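Local atomic coordinates of mitogen-activated protein kinase, putative (Map kinase-like protein) (Leishmania major, PDB entry 3PG1), a protein that probably phosphorylates serine and threonine residues of target proteins at the expense of ATP, as a member of the MAP kinase family. Residues V123-I129 / E226-R230; A201-M206 / F303-R308. All blocks are in the same frame, centred on the assembly; numbering follows the deposited sequence.

Contact 1. Residues V123-I129 / E226-R230; sequences VIHDQRI and EMFNR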
loop_
_atom_site.group_PDB
_atom_site.type_symbol
_atom_site.label_atom_id
_atom_site.label_comp_id
_atom_site.label_asym_id
_atom_site.label_seq_id
_atom_site.Cartn_x
_atom_site.Cartn_y
_atom_site.Cartn_z
ATOM N N VAL A 123 -7.954 8.639 11.218
ATOM C CA VAL A 123 -7.334 9.082 12.475
ATOM C C VAL A 123 -6.794 10.523 12.348
ATOM O O VAL A 123 -7.180 11.394 13.150
ATOM C CB VAL A 123 -6.283 8.062 12.972
ATOM C CG1 VAL A 123 -5.444 8.626 14.115
ATOM C CG2 VAL A 123 -6.960 6.766 13.388
ATOM N N ILE A 124 -6.000 10.786 11.288
ATOM C CA ILE A 124 -5.440 12.123 11.015
ATOM C C ILE A 124 -6.542 13.187 10.912
ATOM O O ILE A 124 -6.387 14.279 11.449
ATOM C CB ILE A 124 -4.500 12.149 9.764
ATOM C CG1 ILE A 124 -3.163 11.369 10.041
ATOM C CG2 ILE A 124 -4.187 13.618 9.308
ATOM C CD1 ILE A 124 -2.400 10.966 8.713
ATOM N N HIS A 125 -7.627 12.874 10.214
ATOM C CA HIS A 125 -8.671 13.853 9.975
ATOM C C HIS A 125 -9.700 14.045 11.077
ATOM O O HIS A 125 -10.444 15.027 11.059
ATOM C CB HIS A 125 -9.230 13.704 8.561
ATOM C CG HIS A 125 -8.190 14.038 7.531
ATOM N ND1 HIS A 125 -7.269 13.083 7.083
ATOM C CD2 HIS A 125 -7.889 15.232 6.967
ATOM C CE1 HIS A 125 -6.473 13.724 6.238
ATOM N NE2 HIS A 125 -6.807 15.019 6.132
ATOM N N ASP A 126 -9.676 13.164 12.088
ATOM C CA ASP A 126 -10.559 13.269 13.235
ATOM C C ASP A 126 -9.943 14.249 14.233
ATOM O O ASP A 126 -9.040 13.893 14.984
ATOM C CB ASP A 126 -10.812 11.892 13.884
ATOM C CG ASP A 126 -12.016 11.846 14.827
ATOM O OD1 ASP A 126 -12.362 10.736 15.300
ATOM O OD2 ASP A 126 -12.629 12.909 15.063
ATOM N N GLN A 127 -10.469 15.488 14.237
ATOM C CA GLN A 127 -10.113 16.607 15.124
ATOM C C GLN A 127 -10.253 16.259 16.620
ATOM O O GLN A 127 -9.589 16.883 17.453
ATOM C CB GLN A 127 -10.989 17.839 14.816
ATOM C CG GLN A 127 -10.725 18.482 13.449
ATOM C CD GLN A 127 -11.131 19.943 13.383
ATOM O OE1 GLN A 127 -10.464 20.759 12.733
ATOM N NE2 GLN A 127 -12.234 20.316 14.034
ATOM N N ARG A 128 -11.103 15.270 16.956
ATOM C CA ARG A 128 -11.321 14.840 18.343
ATOM C C ARG A 128 -10.180 13.943 18.832
ATOM O O ARG A 128 -10.058 13.719 20.039
ATOM C CB ARG A 128 -12.672 14.110 18.513
ATOM C CG ARG A 128 -13.846 14.626 17.661
ATOM C CD ARG A 128 -14.994 13.621 17.546
ATOM N NE ARG A 128 -14.550 12.266 17.200
ATOM C CZ ARG A 128 -14.459 11.255 18.062
ATOM N NH1 ARG A 128 -14.794 11.431 19.337
ATOM N NH2 ARG A 128 -14.024 10.069 17.663
ATOM N N ILE A 129 -9.348 13.418 17.890
ATOM C CA ILE A 129 -8.239 12.526 18.203
ATOM C C ILE A 129 -6.934 13.311 18.341
ATOM O O ILE A 129 -6.564 14.083 17.457
ATOM C CB ILE A 129 -8.131 11.351 17.172
ATOM C CG1 ILE A 129 -9.391 10.437 17.213
ATOM C CG2 ILE A 129 -6.825 10.535 17.359
ATOM C CD1 ILE A 129 -9.442 9.261 16.128
ATOM N N GLU A 226 2.433 14.763 7.788
ATOM C CA GLU A 226 0.990 14.897 7.868
ATOM C C GLU A 226 0.463 14.559 9.257
ATOM O O GLU A 226 -0.512 15.161 9.692
ATOM C CB GLU A 226 0.302 14.033 6.815
ATOM C CG GLU A 226 -1.204 14.310 6.703
ATOM C CD GLU A 226 -1.877 13.621 5.533
ATOM O OE1 GLU A 226 -1.190 13.253 4.549
ATOM O OE2 GLU A 226 -3.101 13.410 5.619
ATOM N N MET A 227 1.097 13.608 9.956
ATOM C CA MET A 227 0.621 13.272 11.302
ATOM C C MET A 227 0.922 14.420 12.259
ATOM O O MET A 227 0.189 14.602 13.222
ATOM C CB MET A 227 1.271 11.964 11.804
ATOM C CG MET A 227 0.586 10.721 11.266
ATOM S SD MET A 227 1.125 9.186 12.063
ATOM C CE MET A 227 2.642 8.993 11.297
ATOM N N PHE A 228 2.031 15.151 12.036
ATOM C CA PHE A 228 2.356 16.304 12.888
ATOM C C PHE A 228 1.403 17.468 12.566
ATOM O O PHE A 228 0.830 18.086 13.473
ATOM C CB PHE A 228 3.798 16.784 12.661
ATOM C CG PHE A 228 4.863 15.978 13.362
ATOM C CD1 PHE A 228 5.122 16.169 14.718
ATOM C CD2 PHE A 228 5.618 15.031 12.660
ATOM C CE1 PHE A 228 6.078 15.390 15.379
ATOM C CE2 PHE A 228 6.594 14.269 13.312
ATOM C CZ PHE A 228 6.834 14.469 14.665
ATOM N N ASN A 229 1.272 17.773 11.263
ATOM C CA ASN A 229 0.478 18.889 10.750
ATOM C C ASN A 229 -1.021 18.689 10.749
ATOM O O ASN A 229 -1.751 19.688 10.770
ATOM C CB ASN A 229 0.985 19.316 9.363
ATOM C CG ASN A 229 2.382 19.901 9.396
ATOM O OD1 ASN A 229 2.962 20.085 10.459
ATOM N ND2 ASN A 229 2.990 20.147 8.234
ATOM N N ARG A 230 -1.491 17.425 10.687
ATOM C CA ARG A 230 -2.922 17.064 10.623
ATOM C C ARG A 230 -3.511 17.544 9.280
ATOM O O ARG A 230 -4.715 17.712 9.149
ATOM C CB ARG A 230 -3.733 17.595 11.849
ATOM C CG ARG A 230 -3.186 17.115 13.197
ATOM C CD ARG A 230 -3.122 15.594 13.301
ATOM N NE ARG A 230 -4.455 14.977 13.382
ATOM C CZ ARG A 230 -5.134 14.782 14.511
ATOM N NH1 ARG A 230 -6.312 14.187 14.485
ATOM N NH2 ARG A 230 -4.638 15.191 15.670
#

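Contact 2. Residues A201-M206 / F303-R308; sequences APELVM and FNPQRR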
loop_
_atom_site.group_PDB
_atom_site.type_symbol
_atom_site.label_atom_id
_atom_site.label_comp_id
_atom_site.label_asym_id
_atom_site.label_seq_id
_atom_site.Cartn_x
_atom_site.Cartn_y
_atom_site.Cartn_z
ATOM N N ALA A 201 6.406 10.477 -5.091
ATOM C CA ALA A 201 7.793 10.909 -5.102
ATOM C C ALA A 201 8.009 11.736 -6.366
ATOM O O ALA A 201 7.330 11.476 -7.364
ATOM C CB ALA A 201 8.695 9.683 -5.108
ATOM N N PRO A 202 8.947 12.700 -6.356
ATOM C CA PRO A 202 9.220 13.506 -7.589
ATOM C C PRO A 202 9.468 12.669 -8.836
ATOM O O PRO A 202 8.877 12.963 -9.868
ATOM C CB PRO A 202 10.454 14.328 -7.195
ATOM C CG PRO A 202 10.288 14.491 -5.701
ATOM C CD PRO A 202 9.782 13.160 -5.232
ATOM N N GLU A 203 10.208 11.553 -8.719
ATOM C CA GLU A 203 10.425 10.662 -9.871
ATOM C C GLU A 203 9.126 10.007 -10.397
ATOM O O GLU A 203 9.055 9.758 -11.591
ATOM C CB GLU A 203 11.556 9.605 -9.605
ATOM C CG GLU A 203 11.297 8.655 -8.422
ATOM C CD GLU A 203 11.732 9.090 -7.029
ATOM O OE1 GLU A 203 12.016 8.184 -6.216
ATOM O OE2 GLU A 203 11.766 10.310 -6.730
ATOM N N LEU A 204 8.085 9.762 -9.544
ATOM C CA LEU A 204 6.810 9.230 -10.094
ATOM C C LEU A 204 6.009 10.358 -10.722
ATOM O O LEU A 204 5.336 10.145 -11.731
ATOM C CB LEU A 204 5.954 8.524 -9.027
ATOM C CG LEU A 204 6.566 7.210 -8.421
ATOM C CD1 LEU A 204 5.630 6.629 -7.432
ATOM C CD2 LEU A 204 6.807 6.129 -9.533
ATOM N N VAL A 205 6.077 11.580 -10.141
ATOM C CA VAL A 205 5.343 12.735 -10.728
ATOM C C VAL A 205 5.951 12.975 -12.135
ATOM O O VAL A 205 5.234 13.350 -13.064
ATOM C CB VAL A 205 5.469 14.019 -9.826
ATOM C CG1 VAL A 205 4.853 15.255 -10.521
ATOM C CG2 VAL A 205 4.846 13.794 -8.418
ATOM N N MET A 206 7.291 12.780 -12.267
ATOM C CA MET A 206 7.998 12.953 -13.547
ATOM C C MET A 206 8.006 11.678 -14.405
ATOM O O MET A 206 8.753 11.589 -15.387
ATOM C CB MET A 206 9.386 13.537 -13.329
ATOM C CG MET A 206 9.350 14.901 -12.619
ATOM S SD MET A 206 10.987 15.653 -12.503
ATOM C CE MET A 206 11.836 14.478 -11.387
ATOM N N PHE A 303 14.572 15.237 -2.711
ATOM C CA PHE A 303 13.989 15.266 -4.061
ATOM C C PHE A 303 14.598 14.148 -4.915
ATOM O O PHE A 303 13.893 13.416 -5.615
ATOM C CB PHE A 303 14.289 16.636 -4.707
ATOM C CG PHE A 303 13.555 16.868 -6.007
ATOM C CD1 PHE A 303 12.343 17.551 -6.026
ATOM C CD2 PHE A 303 14.055 16.367 -7.209
ATOM C CE1 PHE A 303 11.662 17.771 -7.238
ATOM C CE2 PHE A 303 13.358 16.562 -8.419
ATOM C CZ PHE A 303 12.187 17.294 -8.426
ATOM N N ASN A 304 15.907 14.004 -4.842
ATOM C CA ASN A 304 16.596 13.000 -5.646
ATOM C C ASN A 304 16.661 11.664 -4.872
ATOM O O ASN A 304 17.305 11.626 -3.819
ATOM C CB ASN A 304 18.018 13.514 -5.995
ATOM C CG ASN A 304 18.867 12.543 -6.784
ATOM O OD1 ASN A 304 18.441 11.433 -7.056
ATOM N ND2 ASN A 304 20.062 12.965 -7.246
ATOM N N PRO A 305 16.075 10.546 -5.407
ATOM C CA PRO A 305 16.149 9.241 -4.699
ATOM C C PRO A 305 17.566 8.723 -4.439
ATOM O O PRO A 305 17.770 7.999 -3.459
ATOM C CB PRO A 305 15.411 8.284 -5.654
ATOM C CG PRO A 305 15.498 8.930 -6.948
ATOM C CD PRO A 305 15.332 10.394 -6.675
ATOM N N GLN A 306 18.555 9.129 -5.253
ATOM C CA GLN A 306 19.953 8.691 -5.024
ATOM C C GLN A 306 20.466 9.172 -3.643
ATOM O O GLN A 306 21.386 8.561 -3.146
ATOM C CB GLN A 306 20.895 9.291 -6.086
ATOM C CG GLN A 306 20.454 8.890 -7.491
ATOM C CD GLN A 306 21.192 9.559 -8.590
ATOM O OE1 GLN A 306 21.543 10.749 -8.532
ATOM N NE2 GLN A 306 21.390 8.817 -9.664
ATOM N N ARG A 307 19.891 10.260 -3.053
ATOM C CA ARG A 307 20.329 10.816 -1.744
ATOM C C ARG A 307 19.288 10.563 -0.664
ATOM O O ARG A 307 19.463 11.064 0.455
ATOM C CB ARG A 307 20.465 12.379 -1.834
ATOM C CG ARG A 307 21.543 12.910 -2.712
ATOM C CD ARG A 307 21.582 14.443 -2.757
ATOM N NE ARG A 307 21.585 14.879 -4.167
ATOM C CZ ARG A 307 22.674 15.028 -4.914
ATOM N NH1 ARG A 307 23.880 14.885 -4.381
ATOM N NH2 ARG A 307 22.569 15.361 -6.187
ATOM N N ARG A 308 18.180 9.913 -1.010
ATOM C CA ARG A 308 17.047 9.641 -0.102
ATOM C C ARG A 308 17.378 8.494 0.872
ATOM O O ARG A 308 17.947 7.444 0.491
ATOM C CB ARG A 308 15.747 9.400 -0.888
ATOM C CG ARG A 308 14.458 9.546 -0.012
ATOM C CD ARG A 308 13.185 9.350 -0.858
ATOM N NE ARG A 308 13.192 10.302 -1.997
ATOM C CZ ARG A 308 12.753 10.036 -3.232
ATOM N NH1 ARG A 308 12.177 8.870 -3.501
ATOM N NH2 ARG A 308 12.820 10.963 -4.184
#

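Contact 1. Residues V123-I129 / E226-R230
Arg230 carries this contact, burying 117 Å² as its guanidinium bridges the end of helix 120-125 and the turn that follows. Arg230 NE donates to Ile124 O at 2.8 Å, and its NH1 reaches the same oxygen at 3.0 Å, so one carbonyl takes two donors. The next pair is likewise forked: Arg230 NH1 and NH2 lie 3.0 and 2.9 Å from Ile129 O, beyond the helix. A weak bond from NH1 of Arg230 to Val123 O (3.2 Å) adds to these. At the C-terminus of its helix, Ile124 O lacks the amide of a next turn, and a planar cation with several N-H groups near one plane can supply the missing donor. Val123 O also receives Asp126 N (3.2 Å), while Asp126 O takes Ile129 N (3.0 Å) in the type I turn from Asp126 to Ile129.

In the C-terminal lobe of the protein kinase fold, this joins the short helix after the hinge to the end of the long central helix 214-229. The chain leaves the helical path at Arg230, whose phi is positive, just as its N closes the last helical bond to Glu226 O (2.7 Å).

Beside the polar site, Ile124 buries 109 Å², its CD1 3.9 Å from Met227 CG; branched and apolar, it suits the place where helix 120-125 faces Met227. Glu226 OE2 comes within 3.4 Å of His125 CE1, but the hydrogen-bonding partners lie outside: Tyr199 OH for Glu226 OE1, Ala121 O for His125 ND1.

Contact 2. Residues A201-M206 / F303-R308
Phe303, Pro202 and Glu203 lose the most surface here, in two patches side by side. In the first, Pro202 points the CB-CG edge of its ring at the face of Phe303: Pro202 CB sits 3.6 Å from the centroid of the Phe303 ring, 13° off its normal, a CH-pi contact. Proline suits the first turn of a helix, where no amide hydrogen is needed, and the C-H groups of its compact ring can meet the pi face closely. Met206 CE approaches Phe303 CE2 at 3.9 Å, and Ile246 and Val247 of helix 239-250 also touch this phenyl ring.

Ala201-Pro202-Glu203 is the APE motif that ends the activation segment of protein kinases, and its glutamate makes the family's characteristic ion pair with an arginine late in the C-terminal lobe, here Arg308. The salt bridge is two-pronged: Arg308 NH1 to Glu203 OE1 and Arg308 NH2 to Glu203 OE2, both 2.8 Å. A carboxylate and a guanidinium match each other's spacing, so both bonds form together. Arg308 NE bonds to Glu302 O, close by in its own part of the chain, and NH1 to Leu214 O, which links the ion pair to the start of helix 214-229.

Between Phe303 and Arg308 the chain makes an Asx turn, Asn304 OD1 accepting Gln306 N at 2.9 Å, and runs through the 3-10 segment 305-307, where Pro305 CB lies 3.4 Å from Glu203 OE1.

Overall arrangement
Both contacts belong to the C-terminal lobe, and both involve helix 214-229: contact 1 includes its last turn, whereas in contact 2 Arg308 reaches Leu214 O at its first. Their centres are 26 Å apart and their nearest atoms about 13 Å, so they do not touch, yet their segments alternate along the chain. Contact 1 is only partly buried, with exposed residues at its margin; contact 2 is a buried contact. An arginine dominates the polar chemistry of each, but its partners differ. Uncharged main-chain carbonyls meet it in contact 1, a carboxylate in contact 2, where the ion pair is enclosed and flanked by aromatic and proline packing.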